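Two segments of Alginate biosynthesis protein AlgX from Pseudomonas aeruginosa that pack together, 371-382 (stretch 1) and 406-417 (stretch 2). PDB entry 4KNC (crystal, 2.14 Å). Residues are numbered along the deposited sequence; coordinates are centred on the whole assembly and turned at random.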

ATOM      1  N   ASN A 371       1.081 -22.162  -2.946  1.00 59.01           N
ATOM      2  CA  ASN A 371       2.248 -22.948  -2.562  1.00 56.23           C
ATOM      3  C   ASN A 371       1.961 -23.956  -1.474  1.00 51.16           C
ATOM      4  O   ASN A 371       1.241 -23.671  -0.519  1.00 59.14           O
ATOM      5  CB  ASN A 371       3.349 -22.039  -2.017  1.00 57.33           C
ATOM      6  CG  ASN A 371       3.776 -20.989  -2.998  1.00 60.22           C
ATOM      7  OD1 ASN A 371       4.598 -21.247  -3.873  1.00 65.66           O
ATOM      8  ND2 ASN A 371       3.239 -19.784  -2.846  1.00 55.08           N
ATOM      9  N   THR A 372       2.571 -25.121  -1.590  1.00 50.41           N
ATOM     10  CA  THR A 372       2.596 -26.048  -0.474  1.00 50.18           C
ATOM     11  C   THR A 372       4.036 -26.386  -0.176  1.00 56.54           C
ATOM     12  O   THR A 372       4.799 -26.702  -1.084  1.00 65.13           O
ATOM     13  CB  THR A 372       1.782 -27.324  -0.758  1.00 44.57           C
ATOM     14  OG1 THR A 372       0.461 -26.946  -1.154  1.00 52.20           O
ATOM     15  CG2 THR A 372       1.697 -28.170   0.497  1.00 51.09           C
ATOM     16  N   ILE A 373       4.400 -26.290   1.101  1.00 57.94           N
ATOM     17  CA  ILE A 373       5.760 -26.521   1.552  1.00 56.65           C
ATOM     18  C   ILE A 373       5.804 -27.689   2.528  1.00 57.54           C
ATOM     19  O   ILE A 373       5.256 -27.595   3.628  1.00 52.65           O
ATOM     20  CB  ILE A 373       6.318 -25.277   2.273  1.00 53.75           C
ATOM     21  CG1 ILE A 373       6.436 -24.096   1.306  1.00 53.76           C
ATOM     22  CG2 ILE A 373       7.646 -25.597   2.855  1.00 53.18           C
ATOM     23  CD1 ILE A 373       5.177 -23.207   1.213  1.00 50.62           C
ATOM     24  N   TRP A 374       6.451 -28.783   2.120  1.00 60.80           N
ATOM     25  CA  TRP A 374       6.584 -29.978   2.954  1.00 54.93           C
ATOM     26  C   TRP A 374       7.933 -30.019   3.654  1.00 70.23           C
ATOM     27  O   TRP A 374       8.975 -29.666   3.066  1.00 75.21           O
ATOM     28  CB  TRP A 374       6.442 -31.268   2.129  1.00 53.27           C
ATOM     29  CG  TRP A 374       5.056 -31.555   1.651  1.00 65.18           C
ATOM     30  CD1 TRP A 374       4.518 -31.209   0.447  1.00 65.60           C
ATOM     31  CD2 TRP A 374       4.026 -32.253   2.364  1.00 63.54           C
ATOM     32  NE1 TRP A 374       3.215 -31.641   0.367  1.00 67.44           N
ATOM     33  CE2 TRP A 374       2.891 -32.285   1.533  1.00 66.16           C
ATOM     34  CE3 TRP A 374       3.954 -32.846   3.627  1.00 63.35           C
ATOM     35  CZ2 TRP A 374       1.695 -32.889   1.923  1.00 69.34           C
ATOM     36  CZ3 TRP A 374       2.766 -33.450   4.009  1.00 64.63           C
ATOM     37  CH2 TRP A 374       1.657 -33.467   3.164  1.00 68.51           C
ATOM     38  N   TYR A 375       7.909 -30.502   4.894  1.00 65.09           N
ATOM     39  CA  TYR A 375       9.112 -30.678   5.685  1.00 68.13           C
ATOM     40  C   TYR A 375       9.393 -32.161   5.932  1.00 68.35           C
ATOM     41  O   TYR A 375       8.521 -33.006   5.744  1.00 71.82           O
ATOM     42  CB  TYR A 375       8.983 -29.909   7.000  1.00 72.06           C
ATOM     43  CG  TYR A 375       8.754 -28.433   6.780  1.00 76.31           C
ATOM     44  CD1 TYR A 375       9.806 -27.595   6.435  1.00 80.32           C
ATOM     45  CD2 TYR A 375       7.485 -27.881   6.889  1.00 80.26           C
ATOM     46  CE1 TYR A 375       9.607 -26.246   6.222  1.00 80.05           C
ATOM     47  CE2 TYR A 375       7.275 -26.530   6.677  1.00 80.70           C
ATOM     48  CZ  TYR A 375       8.342 -25.720   6.345  1.00 80.03           C
ATOM     49  OH  TYR A 375       8.148 -24.377   6.129  1.00 77.35           O
ATOM     50  N   MET A 376      10.612 -32.464   6.357  1.00 71.25           N
ATOM     51  CA  MET A 376      11.066 -33.839   6.572  1.00 75.65           C
ATOM     52  C   MET A 376      10.304 -34.588   7.673  1.00 80.12           C
ATOM     53  O   MET A 376      10.530 -35.777   7.884  1.00 83.40           O
ATOM     54  CB  MET A 376      12.568 -33.858   6.875  1.00 82.01           C
ATOM     55  CG  MET A 376      13.445 -33.281   5.768  1.00 88.21           C
ATOM     56  SD  MET A 376      14.007 -34.486   4.550  1.00 88.98           S
ATOM     57  CE  MET A 376      14.999 -33.457   3.468  1.00 82.72           C
ATOM     58  N   ASN A 377       9.399 -33.894   8.358  1.00 79.17           N
ATOM     59  CA  ASN A 377       8.618 -34.482   9.444  1.00 77.13           C
ATOM     60  C   ASN A 377       7.143 -34.662   9.081  1.00 76.43           C
ATOM     61  O   ASN A 377       6.293 -34.842   9.952  1.00 74.02           O
ATOM     62  CB  ASN A 377       8.729 -33.595  10.677  1.00 77.44           C
ATOM     63  CG  ASN A 377       8.468 -32.145  10.359  1.00 84.64           C
ATOM     64  OD1 ASN A 377       7.351 -31.770  10.013  1.00 76.65           O
ATOM     65  ND2 ASN A 377       9.505 -31.320  10.451  1.00 94.68           N
ATOM     66  N   GLY A 378       6.840 -34.595   7.790  1.00 75.78           N
ATOM     67  CA  GLY A 378       5.485 -34.798   7.319  1.00 74.99           C
ATOM     68  C   GLY A 378       4.558 -33.604   7.483  1.00 80.85           C
ATOM     69  O   GLY A 378       3.421 -33.650   7.020  1.00 87.18           O
ATOM     70  N   ARG A 379       5.019 -32.543   8.143  1.00 79.33           N
ATOM     71  CA  ARG A 379       4.208 -31.329   8.265  1.00 79.66           C
ATOM     72  C   ARG A 379       4.189 -30.551   6.958  1.00 75.06           C
ATOM     73  O   ARG A 379       5.057 -30.729   6.102  1.00 69.91           O
ATOM     74  CB  ARG A 379       4.714 -30.425   9.391  1.00 89.01           C
ATOM     75  CG  ARG A 379       4.110 -30.712  10.754  1.00 94.59           C
ATOM     76  CD  ARG A 379       2.681 -30.201  10.841  1.00 98.21           C
ATOM     77  NE  ARG A 379       2.137 -30.355  12.187  1.00107.82           N
ATOM     78  CZ  ARG A 379       1.372 -31.371  12.577  1.00118.55           C
ATOM     79  NH1 ARG A 379       1.046 -32.331  11.719  1.00120.55           N
ATOM     80  NH2 ARG A 379       0.927 -31.428  13.826  1.00122.11           N
ATOM     81  N   ARG A 380       3.201 -29.675   6.816  1.00 78.21           N
ATOM     82  CA  ARG A 380       3.016 -28.928   5.583  1.00 74.87           C
ATOM     83  C   ARG A 380       2.566 -27.499   5.874  1.00 72.40           C
ATOM     84  O   ARG A 380       1.922 -27.238   6.887  1.00 74.27           O
ATOM     85  CB  ARG A 380       1.967 -29.621   4.724  1.00 76.90           C
ATOM     86  CG  ARG A 380       0.646 -29.823   5.455  1.00 84.34           C
ATOM     87  CD  ARG A 380      -0.376 -30.546   4.603  1.00 86.22           C
ATOM     88  NE  ARG A 380      -0.756 -29.770   3.430  1.00 90.54           N
ATOM     89  CZ  ARG A 380      -1.640 -30.176   2.523  1.00 95.52           C
ATOM     90  NH1 ARG A 380      -2.233 -31.355   2.654  1.00 95.45           N
ATOM     91  NH2 ARG A 380      -1.929 -29.402   1.483  1.00 94.90           N
ATOM     92  N   GLU A 381       2.909 -26.575   4.985  1.00 63.46           N
ATOM     93  CA  GLU A 381       2.359 -25.228   5.056  1.00 61.46           C
ATOM     94  C   GLU A 381       1.694 -24.897   3.735  1.00 64.46           C
ATOM     95  O   GLU A 381       2.269 -25.129   2.678  1.00 74.27           O
ATOM     96  CB  GLU A 381       3.442 -24.188   5.352  1.00 66.21           C
ATOM     97  CG  GLU A 381       2.857 -22.899   5.905  1.00 69.20           C
ATOM     98  CD  GLU A 381       3.564 -21.638   5.434  1.00 60.36           C
ATOM     99  OE1 GLU A 381       4.794 -21.655   5.196  1.00 53.97           O
ATOM    100  OE2 GLU A 381       2.867 -20.615   5.309  1.00 55.18           O
ATOM    101  N   GLN A 382       0.484 -24.358   3.786  1.00 60.79           N
ATOM    102  CA  GLN A 382      -0.161 -23.898   2.570  1.00 62.15           C
ATOM    103  C   GLN A 382      -0.183 -22.376   2.504  1.00 71.87           C
ATOM    104  O   GLN A 382      -0.963 -21.723   3.193  1.00 82.63           O
ATOM    105  CB  GLN A 382      -1.571 -24.462   2.463  1.00 66.78           C
ATOM    106  CG  GLN A 382      -1.598 -25.957   2.290  1.00 76.60           C
ATOM    107  CD  GLN A 382      -2.998 -26.501   2.230  1.00 82.54           C
ATOM    108  OE1 GLN A 382      -3.363 -27.384   3.004  1.00 87.94           O
ATOM    109  NE2 GLN A 382      -3.795 -25.982   1.305  1.00 80.82           N
ATOM    110  N   ASP A 406       7.311 -22.498  15.954  1.00121.33           N
ATOM    111  CA  ASP A 406       7.666 -23.914  15.881  1.00117.26           C
ATOM    112  C   ASP A 406       7.942 -24.399  14.461  1.00108.28           C
ATOM    113  O   ASP A 406       7.907 -25.599  14.196  1.00110.96           O
ATOM    114  CB  ASP A 406       6.556 -24.771  16.497  1.00123.77           C
ATOM    115  N   TRP A 407       8.213 -23.475  13.548  1.00100.91           N
ATOM    116  CA  TRP A 407       8.403 -23.847  12.148  1.00 95.61           C
ATOM    117  C   TRP A 407       9.803 -23.529  11.618  1.00 89.87           C
ATOM    118  O   TRP A 407      10.282 -24.173  10.681  1.00 86.32           O
ATOM    119  CB  TRP A 407       7.333 -23.189  11.271  1.00 92.49           C
ATOM    120  CG  TRP A 407       5.960 -23.746  11.493  1.00 95.08           C
ATOM    121  CD1 TRP A 407       5.090 -23.410  12.488  1.00 94.98           C
ATOM    122  CD2 TRP A 407       5.297 -24.744  10.701  1.00 97.47           C
ATOM    123  NE1 TRP A 407       3.930 -24.137  12.367  1.00 96.30           N
ATOM    124  CE2 TRP A 407       4.030 -24.959  11.276  1.00 95.57           C
ATOM    125  CE3 TRP A 407       5.653 -25.474   9.559  1.00 97.16           C
ATOM    126  CZ2 TRP A 407       3.117 -25.876  10.752  1.00 92.37           C
ATOM    127  CZ3 TRP A 407       4.741 -26.384   9.038  1.00 94.92           C
ATOM    128  CH2 TRP A 407       3.491 -26.575   9.636  1.00 90.94           C
ATOM    129  N   ALA A 408      10.457 -22.545  12.229  1.00 86.13           N
ATOM    130  CA  ALA A 408      11.760 -22.071  11.771  1.00 82.61           C
ATOM    131  C   ALA A 408      12.828 -23.167  11.752  1.00 80.62           C
ATOM    132  O   ALA A 408      13.841 -23.061  11.057  1.00 73.97           O
ATOM    133  CB  ALA A 408      12.221 -20.901  12.632  1.00 85.96           C
ATOM    134  N   ASP A 409      12.577 -24.224  12.511  1.00 86.89           N
ATOM    135  CA  ASP A 409      13.548 -25.285  12.725  1.00 93.86           C
ATOM    136  C   ASP A 409      13.466 -26.418  11.697  1.00 90.51           C
ATOM    137  O   ASP A 409      14.442 -27.143  11.490  1.00 92.79           O
ATOM    138  CB  ASP A 409      13.351 -25.850  14.131  1.00108.22           C
ATOM    139  N   GLN A 410      12.309 -26.570  11.056  1.00 84.64           N
ATOM    140  CA  GLN A 410      12.055 -27.738  10.211  1.00 77.42           C
ATOM    141  C   GLN A 410      12.965 -27.826   8.989  1.00 74.22           C
ATOM    142  O   GLN A 410      13.430 -26.807   8.476  1.00 65.37           O
ATOM    143  CB  GLN A 410      10.588 -27.784   9.786  1.00 74.27           C
ATOM    144  CG  GLN A 410       9.611 -27.559  10.928  1.00 80.25           C
ATOM    145  CD  GLN A 410       9.786 -28.552  12.068  1.00 84.71           C
ATOM    146  OE1 GLN A 410      10.280 -29.664  11.874  1.00 81.31           O
ATOM    147  NE2 GLN A 410       9.374 -28.151  13.265  1.00 87.98           N
ATOM    148  N   GLN A 411      13.223 -29.054   8.542  1.00 72.45           N
ATOM    149  CA  GLN A 411      14.006 -29.284   7.330  1.00 70.52           C
ATOM    150  C   GLN A 411      13.125 -29.352   6.079  1.00 69.30           C
ATOM    151  O   GLN A 411      12.235 -30.199   5.973  1.00 70.34           O
ATOM    152  CB  GLN A 411      14.843 -30.561   7.448  1.00 66.19           C
ATOM    153  CG  GLN A 411      15.976 -30.480   8.447  1.00 71.39           C
ATOM    154  CD  GLN A 411      17.063 -29.511   8.026  1.00 75.57           C
ATOM    155  OE1 GLN A 411      17.812 -29.767   7.083  1.00 76.11           O
ATOM    156  NE2 GLN A 411      17.157 -28.387   8.731  1.00 81.13           N
ATOM    157  N   PHE A 412      13.389 -28.450   5.138  1.00 66.84           N
ATOM    158  CA  PHE A 412      12.673 -28.401   3.869  1.00 62.72           C
ATOM    159  C   PHE A 412      12.743 -29.737   3.122  1.00 68.03           C
ATOM    160  O   PHE A 412      13.812 -30.339   2.988  1.00 72.57           O
ATOM    161  CB  PHE A 412      13.240 -27.279   2.998  1.00 54.78           C
ATOM    162  CG  PHE A 412      12.588 -27.162   1.643  1.00 62.34           C
ATOM    163  CD1 PHE A 412      11.342 -26.577   1.504  1.00 60.39           C
ATOM    164  CD2 PHE A 412      13.233 -27.628   0.506  1.00 68.09           C
ATOM    165  CE1 PHE A 412      10.740 -26.468   0.251  1.00 63.84           C
ATOM    166  CE2 PHE A 412      12.646 -27.522  -0.744  1.00 62.14           C
ATOM    167  CZ  PHE A 412      11.391 -26.939  -0.872  1.00 62.69           C
ATOM    168  N   LEU A 413      11.592 -30.209   2.656  1.00 66.37           N
ATOM    169  CA  LEU A 413      11.568 -31.373   1.793  1.00 65.63           C
ATOM    170  C   LEU A 413      11.086 -31.010   0.397  1.00 65.93           C
ATOM    171  O   LEU A 413      11.731 -31.351  -0.594  1.00 68.82           O
ATOM    172  CB  LEU A 413      10.677 -32.469   2.359  1.00 67.09           C
ATOM    173  CG  LEU A 413      10.472 -33.551   1.296  1.00 63.88           C
ATOM    174  CD1 LEU A 413      11.714 -34.448   1.184  1.00 61.65           C
ATOM    175  CD2 LEU A 413       9.224 -34.354   1.569  1.00 59.97           C
ATOM    176  N   SER A 414       9.955 -30.317   0.301  1.00 71.99           N
ATOM    177  CA  SER A 414       9.458 -29.993  -1.040  1.00 67.38           C
ATOM    178  C   SER A 414       8.643 -28.707  -1.176  1.00 60.95           C
ATOM    179  O   SER A 414       8.076 -28.199  -0.210  1.00 61.75           O
ATOM    180  CB  SER A 414       8.665 -31.171  -1.625  1.00 62.11           C
ATOM    181  OG  SER A 414       7.317 -31.126  -1.201  1.00 60.98           O
ATOM    182  N   LEU A 415       8.617 -28.189  -2.400  1.00 56.07           N
ATOM    183  CA  LEU A 415       7.716 -27.120  -2.777  1.00 56.86           C
ATOM    184  C   LEU A 415       6.850 -27.580  -3.944  1.00 65.27           C
ATOM    185  O   LEU A 415       7.367 -28.079  -4.954  1.00 66.31           O
ATOM    186  CB  LEU A 415       8.477 -25.852  -3.172  1.00 61.45           C
ATOM    187  CG  LEU A 415       7.600 -24.787  -3.855  1.00 61.51           C
ATOM    188  CD1 LEU A 415       6.580 -24.208  -2.889  1.00 64.02           C
ATOM    189  CD2 LEU A 415       8.433 -23.672  -4.481  1.00 59.24           C
ATOM    190  N   GLU A 416       5.539 -27.391  -3.793  1.00 57.94           N
ATOM    191  CA  GLU A 416       4.554 -27.793  -4.780  1.00 53.53           C
ATOM    192  C   GLU A 416       3.696 -26.600  -5.148  1.00 54.11           C
ATOM    193  O   GLU A 416       3.434 -25.734  -4.311  1.00 53.70           O
ATOM    194  CB  GLU A 416       3.639 -28.883  -4.217  1.00 55.28           C
ATOM    195  CG  GLU A 416       4.319 -30.190  -3.880  1.00 52.74           C
ATOM    196  CD  GLU A 416       3.353 -31.203  -3.277  1.00 61.67           C
ATOM    197  OE1 GLU A 416       3.638 -32.416  -3.349  1.00 69.13           O
ATOM    198  OE2 GLU A 416       2.308 -30.787  -2.731  1.00 55.57           O
ATOM    199  N   ILE A 417       3.223 -26.566  -6.387  1.00 52.86           N
ATOM    200  CA  ILE A 417       2.432 -25.430  -6.835  1.00 54.47           C
ATOM    201  C   ILE A 417       1.093 -25.817  -7.476  1.00 65.07           C
ATOM    202  O   ILE A 417       1.049 -26.495  -8.497  1.00 70.05           O
ATOM    203  CB  ILE A 417       3.248 -24.523  -7.779  1.00 52.10           C
ATOM    204  CG1 ILE A 417       4.395 -23.877  -7.001  1.00 58.66           C
ATOM    205  CG2 ILE A 417       2.348 -23.466  -8.421  1.00 55.40           C
ATOM    206  CD1 ILE A 417       5.156 -22.835  -7.765  1.00 66.58           C
TER
HETATM  207  O   HOH W   1      11.820 -31.546   9.439  1.00 78.16           O

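Strand 371-375 and strand 412-417 of AlgX run antiparallel, their axes 4.4 Å apart at closest approach, and the contact is built round Trp407, Tyr375 and Trp374, the residues with the most surface covered by the other stretch. The backbone ladder sets the frame. Thr372 and Glu416 form a hydrogen-bonded pair, Thr372 N to Glu416 O and Glu416 N to Thr372 O both 2.9 Å. Trp374 N donates to Ser414 O (2.9 Å), but Trp374 O accepts from two amides, Leu413 N at 2.7 Å and Ser414 N at 3.0 Å. This forked acceptance marks a beta bulge: the register slips by one, so Tyr375 pairs with Phe412 rather than Leu413. Bonding resumes beyond it, with Met376 N donating to Gln411 O (2.8 Å).

Trp374, Thr372, Ser414 and Glu416 share one face of the sheet. There the indole NE1 of Trp374 makes a weak hydrogen bond to Glu416 OE2 (3.3 Å), which lies at the ring edge where the N-H points, while Trp374 CD1 lies 3.2 Å from Ser414 OG. On the other face, Ile373 CG1 meets Leu415 CD1 at 4.2 Å, an apolar contact between buried side chains.

Tyr375, at the bulge, points its CA-to-CB bond sideways. Its ring carries Gln410 CB over one face, 3.4 Å from Tyr375 CD1, and Tyr375 CE2 reaches Trp407 CZ3 at 3.5 Å. The two aromatic planes meet obliquely at 60°. Trp407 lies in the loop before the strand, yet its ring extends to the start of the hairpin's second strand, with Trp407 CH2 3.2 Å from Arg380 O, and to the loop before it, 3.9 Å from Arg379 CD. Thus the indole spans both arms of the hairpin, whose type I turn runs from Tyr375 to Gly378. Near that turn, water 1 accepts from Gln411 N (3.0 Å) and, weakly, from Asn377 ND2 (2.5 Å), linking the two stretches.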